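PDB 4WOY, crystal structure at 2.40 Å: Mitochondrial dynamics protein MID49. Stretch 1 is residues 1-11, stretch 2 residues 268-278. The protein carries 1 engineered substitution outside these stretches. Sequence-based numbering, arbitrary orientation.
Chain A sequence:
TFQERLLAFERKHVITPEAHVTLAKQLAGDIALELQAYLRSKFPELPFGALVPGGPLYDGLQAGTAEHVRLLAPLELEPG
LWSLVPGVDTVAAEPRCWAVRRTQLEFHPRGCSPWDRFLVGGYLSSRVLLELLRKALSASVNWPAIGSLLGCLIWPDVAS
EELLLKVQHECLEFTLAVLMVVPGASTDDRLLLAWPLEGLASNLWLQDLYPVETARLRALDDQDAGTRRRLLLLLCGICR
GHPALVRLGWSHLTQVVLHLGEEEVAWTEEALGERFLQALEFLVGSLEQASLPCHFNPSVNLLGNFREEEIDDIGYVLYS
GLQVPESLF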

ATOM      1  N   THR A   1     -15.242 -31.075   4.260  1.00 54.29           N
ATOM      2  CA  THR A   1     -15.470 -29.948   5.157  1.00 59.67           C
ATOM      3  C   THR A   1     -14.573 -28.770   4.812  1.00 62.70           C
ATOM      4  O   THR A   1     -13.576 -28.876   4.069  1.00 60.97           O
ATOM      5  N   PHE A   2     -14.973 -27.640   5.376  1.00 70.99           N
ATOM      6  CA  PHE A   2     -14.468 -26.331   5.012  1.00 63.76           C
ATOM      7  C   PHE A   2     -12.978 -26.141   5.234  1.00 63.00           C
ATOM      8  O   PHE A   2     -12.279 -25.591   4.381  1.00 58.56           O
ATOM      9  N   GLN A   3     -12.499 -26.617   6.376  1.00 68.85           N
ATOM     10  CA  GLN A   3     -11.118 -26.409   6.777  1.00 61.83           C
ATOM     11  C   GLN A   3     -10.166 -26.976   5.719  1.00 57.25           C
ATOM     12  O   GLN A   3      -9.176 -26.333   5.364  1.00 51.72           O
ATOM     13  N   GLU A   4     -10.478 -28.165   5.206  1.00 55.30           N
ATOM     14  CA  GLU A   4      -9.612 -28.830   4.242  1.00 50.69           C
ATOM     15  C   GLU A   4      -9.515 -28.032   2.939  1.00 51.23           C
ATOM     16  O   GLU A   4      -8.421 -27.804   2.409  1.00 51.20           O
ATOM     17  N   ARG A   5     -10.661 -27.581   2.444  1.00 51.87           N
ATOM     18  CA  ARG A   5     -10.695 -26.834   1.190  1.00 55.36           C
ATOM     19  C   ARG A   5     -10.008 -25.493   1.355  1.00 51.92           C
ATOM     20  O   ARG A   5      -9.428 -24.954   0.419  1.00 48.11           O
ATOM     21  N   LEU A   6     -10.092 -24.944   2.554  1.00 51.34           N
ATOM     22  CA  LEU A   6      -9.474 -23.661   2.822  1.00 47.58           C
ATOM     23  C   LEU A   6      -7.971 -23.798   2.772  1.00 46.18           C
ATOM     24  O   LEU A   6      -7.293 -22.989   2.168  1.00 44.91           O
ATOM     25  N   LEU A   7      -7.464 -24.847   3.408  1.00 61.75           N
ATOM     26  CA  LEU A   7      -6.031 -25.128   3.437  1.00 53.36           C
ATOM     27  C   LEU A   7      -5.539 -25.427   2.037  1.00 51.04           C
ATOM     28  O   LEU A   7      -4.442 -25.012   1.652  1.00 45.38           O
ATOM     29  N   ALA A   8      -6.370 -26.143   1.282  1.00 53.05           N
ATOM     30  CA  ALA A   8      -6.053 -26.491  -0.101  1.00 55.97           C
ATOM     31  C   ALA A   8      -5.948 -25.240  -0.994  1.00 47.19           C
ATOM     32  O   ALA A   8      -4.994 -25.078  -1.760  1.00 40.88           O
ATOM     33  N   PHE A   9      -6.914 -24.342  -0.870  1.00 41.34           N
ATOM     34  CA  PHE A   9      -6.879 -23.080  -1.607  1.00 40.85           C
ATOM     35  C   PHE A   9      -5.645 -22.254  -1.240  1.00 40.49           C
ATOM     36  O   PHE A   9      -4.959 -21.695  -2.113  1.00 42.89           O
ATOM     37  N   GLU A  10      -5.364 -22.187   0.054  1.00 43.62           N
ATOM     38  CA  GLU A  10      -4.204 -21.462   0.545  1.00 44.99           C
ATOM     39  C   GLU A  10      -2.936 -22.069  -0.094  1.00 48.90           C
ATOM     40  O   GLU A  10      -2.059 -21.362  -0.615  1.00 50.02           O
ATOM     41  N   ARG A  11      -2.881 -23.398  -0.079  1.00 42.48           N
ATOM     42  CA  ARG A  11      -1.746 -24.135  -0.603  1.00 42.34           C
ATOM     43  C   ARG A  11      -1.554 -23.788  -2.083  1.00 50.38           C
ATOM     44  O   ARG A  11      -0.449 -23.487  -2.524  1.00 59.95           O
ATOM     45  N   THR A 268      -6.274 -19.490  16.093  1.00 49.39           N
ATOM     46  CA  THR A 268      -5.513 -20.659  15.693  1.00 54.73           C
ATOM     47  C   THR A 268      -5.847 -21.024  14.263  1.00 50.92           C
ATOM     48  O   THR A 268      -6.844 -20.555  13.705  1.00 56.40           O
ATOM     49  N   GLU A 269      -5.025 -21.885  13.675  1.00 48.72           N
ATOM     50  CA  GLU A 269      -5.313 -22.424  12.352  1.00 52.27           C
ATOM     51  C   GLU A 269      -6.627 -23.205  12.396  1.00 57.05           C
ATOM     52  O   GLU A 269      -7.409 -23.219  11.443  1.00 54.23           O
ATOM     53  N   GLU A 270      -6.876 -23.825  13.539  1.00 51.56           N
ATOM     54  CA  GLU A 270      -8.064 -24.628  13.733  1.00 60.41           C
ATOM     55  C   GLU A 270      -9.327 -23.792  13.523  1.00 59.72           C
ATOM     56  O   GLU A 270     -10.331 -24.284  12.987  1.00 54.15           O
ATOM     57  N   ALA A 271      -9.253 -22.525  13.932  1.00 57.61           N
ATOM     58  CA  ALA A 271     -10.392 -21.604  13.852  1.00 58.65           C
ATOM     59  C   ALA A 271     -10.318 -20.694  12.641  1.00 52.91           C
ATOM     60  O   ALA A 271     -11.123 -19.783  12.507  1.00 54.89           O
ATOM     61  N   LEU A 272      -9.354 -20.937  11.759  1.00 52.06           N
ATOM     62  CA  LEU A 272      -9.158 -20.078  10.598  1.00 46.10           C
ATOM     63  C   LEU A 272     -10.387 -20.044   9.695  1.00 49.77           C
ATOM     64  O   LEU A 272     -10.740 -19.003   9.150  1.00 52.82           O
ATOM     65  N   GLY A 273     -11.034 -21.194   9.548  1.00 47.64           N
ATOM     66  CA  GLY A 273     -12.230 -21.291   8.737  1.00 46.38           C
ATOM     67  C   GLY A 273     -13.365 -20.438   9.272  1.00 52.40           C
ATOM     68  O   GLY A 273     -14.065 -19.777   8.509  1.00 53.98           O
ATOM     69  N   GLU A 274     -13.527 -20.441  10.591  1.00 55.79           N
ATOM     70  CA  GLU A 274     -14.534 -19.626  11.254  1.00 59.52           C
ATOM     71  C   GLU A 274     -14.211 -18.132  11.191  1.00 57.95           C
ATOM     72  O   GLU A 274     -15.104 -17.317  10.961  1.00 66.04           O
ATOM     73  N   ARG A 275     -12.935 -17.783  11.350  1.00 56.03           N
ATOM     74  CA  ARG A 275     -12.510 -16.387  11.246  1.00 57.94           C
ATOM     75  C   ARG A 275     -12.753 -15.855   9.850  1.00 49.32           C
ATOM     76  O   ARG A 275     -13.111 -14.677   9.653  1.00 45.14           O
ATOM     77  N   PHE A 276     -12.536 -16.742   8.888  1.00 49.93           N
ATOM     78  CA  PHE A 276     -12.770 -16.454   7.488  1.00 50.65           C
ATOM     79  C   PHE A 276     -14.245 -16.174   7.235  1.00 49.54           C
ATOM     80  O   PHE A 276     -14.578 -15.183   6.598  1.00 47.22           O
ATOM     81  N   LEU A 277     -15.130 -17.024   7.753  1.00 47.07           N
ATOM     82  CA  LEU A 277     -16.552 -16.841   7.494  1.00 49.89           C
ATOM     83  C   LEU A 277     -17.021 -15.570   8.201  1.00 56.30           C
ATOM     84  O   LEU A 277     -17.746 -14.752   7.625  1.00 62.84           O
ATOM     85  N   GLN A 278     -16.542 -15.378   9.423  1.00 50.80           N
ATOM     86  CA  GLN A 278     -16.827 -14.163  10.174  1.00 55.19           C
ATOM     87  C   GLN A 278     -16.419 -12.890   9.421  1.00 51.90           C
ATOM     88  O   GLN A 278     -17.109 -11.880   9.517  1.00 53.13           O
TER

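Where two helices cross at a steep angle, close approach often depends on a residue that offers no side chain at the crossing point, and the N-terminal helix of MID49 gives a compact example. Helix 2-11 meets helix 272-278 at 83°, with axes 9.7 Å apart at their closest, and the nearest backbone pair is Gln-3 and Gly-273, whose CA atoms are 5.6 Å apart.

The apolar centre is built from Phe-2 and Leu-6, one turn apart, both with CA-to-CB bonds directed toward the second stretch and both with chi1 in the t well. Phe-2 reaches over the bare backbone of Gly-273, its CE2 lying 3.3 Å from Gly-273 O. That space exists because glycine lacks a CB: one placed ideally there would fall 2.8 Å from Phe-2 CD2, a clash, and 3.3 Å from Gln-3 OE1. Farther along the ring, Phe-2 CZ lies 3.4 Å from Phe-276 CD2, which sits at the edge of the Phe-2 ring, near its plane. The two rings are inclined at 43° with centroids 5.7 Å apart, an oblique pairing. Phe-276, also t, points toward the first helix, while Leu-277 (chi1 m, chi2 t) starts sideways and brings its CD2 to 3.7 Å from Phe-2 CZ.

Leu-6 fills the neighbouring space. Its chi2 of 137° lies between the usual wells, and its two methyls have different neighbours: CD1 is 4.0 Å from both Gly-273 CA and Phe-276 CB, whereas CD2 is 4.0 Å from Leu-272 CD2. Leu-272, t at chi1 and p at chi2, leaves its backbone sideways and is buried. One turn beyond Leu-6, Glu-10 is extended through chi1 and chi2, both t, and its OE2 comes within 4.3 Å of Leu-272 CD2; its carboxylate oxygens are hydrogen-bonded elsewhere in the structure.

Toward the polar edge, Gln-3 leaves its backbone sideways, but its t, p conformation brings the amide nearer to the second stretch. The single hydrogen bond across the contact forms here, from Gln-3 NE2 to Glu-269 O at 2.8 Å. The same carbonyl accepts the backbone N of Leu-272, so the glutamine is tied to the start of the second helix. Gln-3 OE1 stands 3.6 Å from Gly-273 N. At the margin, Leu-7 (m, t) sets CD2 4.2 Å from Glu-269 CD, a contact with the carbon of a carboxylate. Glu-270 directs its CB away.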

ATOM      1  CB  THR A   1     -15.265 -30.268   6.682  1.00 70.08           C
ATOM      2  OG1 THR A   1     -13.899 -30.619   6.949  1.00 75.95           O
ATOM      3  CG2 THR A   1     -16.223 -31.348   7.186  1.00 74.60           C
ATOM      4  CB  PHE A   2     -15.233 -25.280   5.802  1.00 62.31           C
ATOM      5  CG  PHE A   2     -14.888 -23.881   5.425  1.00 68.27           C
ATOM      6  CD1 PHE A   2     -15.289 -23.377   4.200  1.00 74.91           C
ATOM      7  CD2 PHE A   2     -14.158 -23.065   6.271  1.00 73.21           C
ATOM      8  CE1 PHE A   2     -14.987 -22.064   3.832  1.00 75.94           C
ATOM      9  CE2 PHE A   2     -13.851 -21.763   5.898  1.00 74.67           C
ATOM     10  CZ  PHE A   2     -14.265 -21.267   4.681  1.00 70.38           C
ATOM     11  CB  GLN A   3     -10.851 -27.043   8.149  1.00 64.04           C
ATOM     12  CG  GLN A   3      -9.423 -26.867   8.651  1.00 59.93           C
ATOM     13  CD  GLN A   3      -9.155 -25.450   9.155  1.00 68.27           C
ATOM     14  OE1 GLN A   3     -10.078 -24.653   9.316  1.00 74.07           O
ATOM     15  NE2 GLN A   3      -7.891 -25.135   9.410  1.00 67.78           N
ATOM     16  CB  GLU A   4     -10.127 -30.230   3.955  1.00 49.13           C
ATOM     17  CG  GLU A   4     -10.269 -31.089   5.191  1.00 59.01           C
ATOM     18  CD  GLU A   4     -10.936 -32.426   4.913  1.00 59.79           C
ATOM     19  OE1 GLU A   4     -11.690 -32.896   5.790  1.00 64.56           O
ATOM     20  OE2 GLU A   4     -10.747 -32.987   3.810  1.00 62.69           O
ATOM     21  CB  ARG A   5     -12.141 -26.647   0.699  1.00 62.72           C
ATOM     22  CG  ARG A   5     -12.937 -27.943   0.681  1.00 79.86           C
ATOM     23  CD  ARG A   5     -13.939 -28.038  -0.472  1.00 91.85           C
ATOM     24  NE  ARG A   5     -14.977 -29.027  -0.166  1.00106.66           N
ATOM     25  CZ  ARG A   5     -16.195 -29.053  -0.709  1.00113.79           C
ATOM     26  NH1 ARG A   5     -16.553 -28.142  -1.610  1.00112.31           N
ATOM     27  NH2 ARG A   5     -17.060 -29.997  -0.344  1.00116.85           N
ATOM     28  CB  LEU A   6      -9.921 -23.139   4.185  1.00 57.34           C
ATOM     29  CG  LEU A   6      -9.402 -21.750   4.537  1.00 57.50           C
ATOM     30  CD1 LEU A   6     -10.517 -20.927   5.167  1.00 57.12           C
ATOM     31  CD2 LEU A   6      -8.176 -21.851   5.439  1.00 57.62           C
ATOM     32  CB  LEU A   7      -5.727 -26.296   4.363  1.00 47.95           C
ATOM     33  CG  LEU A   7      -5.961 -26.102   5.865  1.00 51.87           C
ATOM     34  CD1 LEU A   7      -5.438 -27.294   6.637  1.00 53.01           C
ATOM     35  CD2 LEU A   7      -5.338 -24.819   6.385  1.00 56.08           C
ATOM     36  CB  ALA A   8      -7.107 -27.467  -0.648  1.00 54.59           C
ATOM     37  CB  PHE A   9      -8.154 -22.282  -1.342  1.00 41.94           C
ATOM     38  CG  PHE A   9      -8.195 -20.965  -2.042  1.00 43.41           C
ATOM     39  CD1 PHE A   9      -8.646 -20.878  -3.353  1.00 46.88           C
ATOM     40  CD2 PHE A   9      -7.793 -19.808  -1.392  1.00 42.08           C
ATOM     41  CE1 PHE A   9      -8.696 -19.668  -4.006  1.00 50.46           C
ATOM     42  CE2 PHE A   9      -7.828 -18.594  -2.033  1.00 49.23           C
ATOM     43  CZ  PHE A   9      -8.282 -18.522  -3.353  1.00 54.12           C
ATOM     44  CB  GLU A  10      -4.173 -21.525   2.077  1.00 43.16           C
ATOM     45  CG  GLU A  10      -3.007 -20.814   2.755  1.00 48.40           C
ATOM     46  CD  GLU A  10      -3.082 -20.909   4.272  1.00 60.03           C
ATOM     47  OE1 GLU A  10      -2.832 -22.007   4.828  1.00 69.14           O
ATOM     48  OE2 GLU A  10      -3.402 -19.885   4.908  1.00 62.14           O
ATOM     49  CB  ARG A  11      -1.990 -25.642  -0.438  1.00 42.21           C
ATOM     50  CG  ARG A  11      -0.875 -26.539  -0.928  1.00 45.85           C
ATOM     51  CD  ARG A  11      -1.180 -28.072  -0.822  1.00 51.25           C
ATOM     52  NE  ARG A  11      -1.679 -28.636  -2.078  1.00 58.96           N
ATOM     53  CZ  ARG A  11      -2.900 -29.110  -2.303  1.00 61.52           C
ATOM     54  NH1 ARG A  11      -3.827 -29.112  -1.352  1.00 57.16           N
ATOM     55  NH2 ARG A  11      -3.190 -29.590  -3.501  1.00 72.42           N
ATOM     56  CB  THR A 268      -5.841 -21.888  16.558  1.00 63.31           C
ATOM     57  OG1 THR A 268      -7.232 -22.182  16.406  1.00 60.64           O
ATOM     58  CG2 THR A 268      -5.522 -21.666  18.046  1.00 56.63           C
ATOM     59  CB  GLU A 269      -4.156 -23.308  11.880  1.00 52.30           C
ATOM     60  CG  GLU A 269      -4.303 -23.791  10.451  1.00 47.42           C
ATOM     61  CD  GLU A 269      -3.280 -24.821  10.072  1.00 49.72           C
ATOM     62  OE1 GLU A 269      -2.246 -24.432   9.479  1.00 56.71           O
ATOM     63  OE2 GLU A 269      -3.495 -26.011  10.381  1.00 55.50           O
ATOM     64  CB  GLU A 270      -8.036 -25.241  15.132  1.00 57.64           C
ATOM     65  CG  GLU A 270      -9.233 -26.090  15.473  1.00 67.23           C
ATOM     66  CD  GLU A 270      -9.120 -26.723  16.842  1.00 76.24           C
ATOM     67  OE1 GLU A 270     -10.127 -27.290  17.303  1.00 84.39           O
ATOM     68  OE2 GLU A 270      -8.030 -26.658  17.456  1.00 76.81           O
ATOM     69  CB  ALA A 271     -10.480 -20.753  15.128  1.00 56.80           C
ATOM     70  CB  LEU A 272      -7.949 -20.540   9.802  1.00 41.09           C
ATOM     71  CG  LEU A 272      -7.394 -19.563   8.768  1.00 44.71           C
ATOM     72  CD1 LEU A 272      -7.344 -18.148   9.288  1.00 46.33           C
ATOM     73  CD2 LEU A 272      -6.012 -20.022   8.321  1.00 46.52           C
ATOM     74  CB  GLU A 274     -14.674 -20.051  12.708  1.00 67.14           C
ATOM     75  CG  GLU A 274     -15.796 -21.013  12.983  1.00 80.68           C
ATOM     76  CD  GLU A 274     -15.644 -21.647  14.338  1.00 95.05           C
ATOM     77  OE1 GLU A 274     -15.173 -20.945  15.261  1.00 94.90           O
ATOM     78  OE2 GLU A 274     -15.985 -22.841  14.479  1.00105.67           O
ATOM     79  CB  ARG A 275     -11.031 -16.240  11.603  1.00 48.26           C
ATOM     80  CG  ARG A 275     -10.743 -16.461  13.068  1.00 47.30           C
ATOM     81  CD  ARG A 275     -11.729 -15.721  13.973  1.00 49.00           C
ATOM     82  NE  ARG A 275     -11.999 -16.530  15.157  1.00 65.95           N
ATOM     83  CZ  ARG A 275     -13.165 -17.096  15.448  1.00 67.54           C
ATOM     84  NH1 ARG A 275     -14.223 -16.891  14.680  1.00 60.49           N
ATOM     85  NH2 ARG A 275     -13.281 -17.833  16.545  1.00 79.13           N
ATOM     86  CB  PHE A 276     -12.297 -17.619   6.625  1.00 49.98           C
ATOM     87  CG  PHE A 276     -12.557 -17.436   5.156  1.00 46.72           C
ATOM     88  CD1 PHE A 276     -11.630 -16.811   4.347  1.00 45.10           C
ATOM     89  CD2 PHE A 276     -13.713 -17.918   4.580  1.00 49.57           C
ATOM     90  CE1 PHE A 276     -11.868 -16.656   2.983  1.00 45.84           C
ATOM     91  CE2 PHE A 276     -13.958 -17.759   3.225  1.00 46.66           C
ATOM     92  CZ  PHE A 276     -13.045 -17.135   2.431  1.00 42.52           C
ATOM     93  CB  LEU A 277     -17.369 -18.051   7.952  1.00 55.33           C
ATOM     94  CG  LEU A 277     -17.028 -19.361   7.226  1.00 64.89           C
ATOM     95  CD1 LEU A 277     -17.848 -20.564   7.724  1.00 67.42           C
ATOM     96  CD2 LEU A 277     -17.106 -19.219   5.720  1.00 58.77           C
ATOM     97  CB  GLN A 278     -16.118 -14.191  11.522  1.00 53.03           C
ATOM     98  CG  GLN A 278     -16.783 -13.328  12.542  1.00 59.26           C
ATOM     99  CD  GLN A 278     -15.968 -13.212  13.797  1.00 69.48           C
ATOM    100  OE1 GLN A 278     -15.072 -14.018  14.037  1.00 72.70           O
ATOM    101  NE2 GLN A 278     -16.296 -12.226  14.629  1.00 72.92           N
TER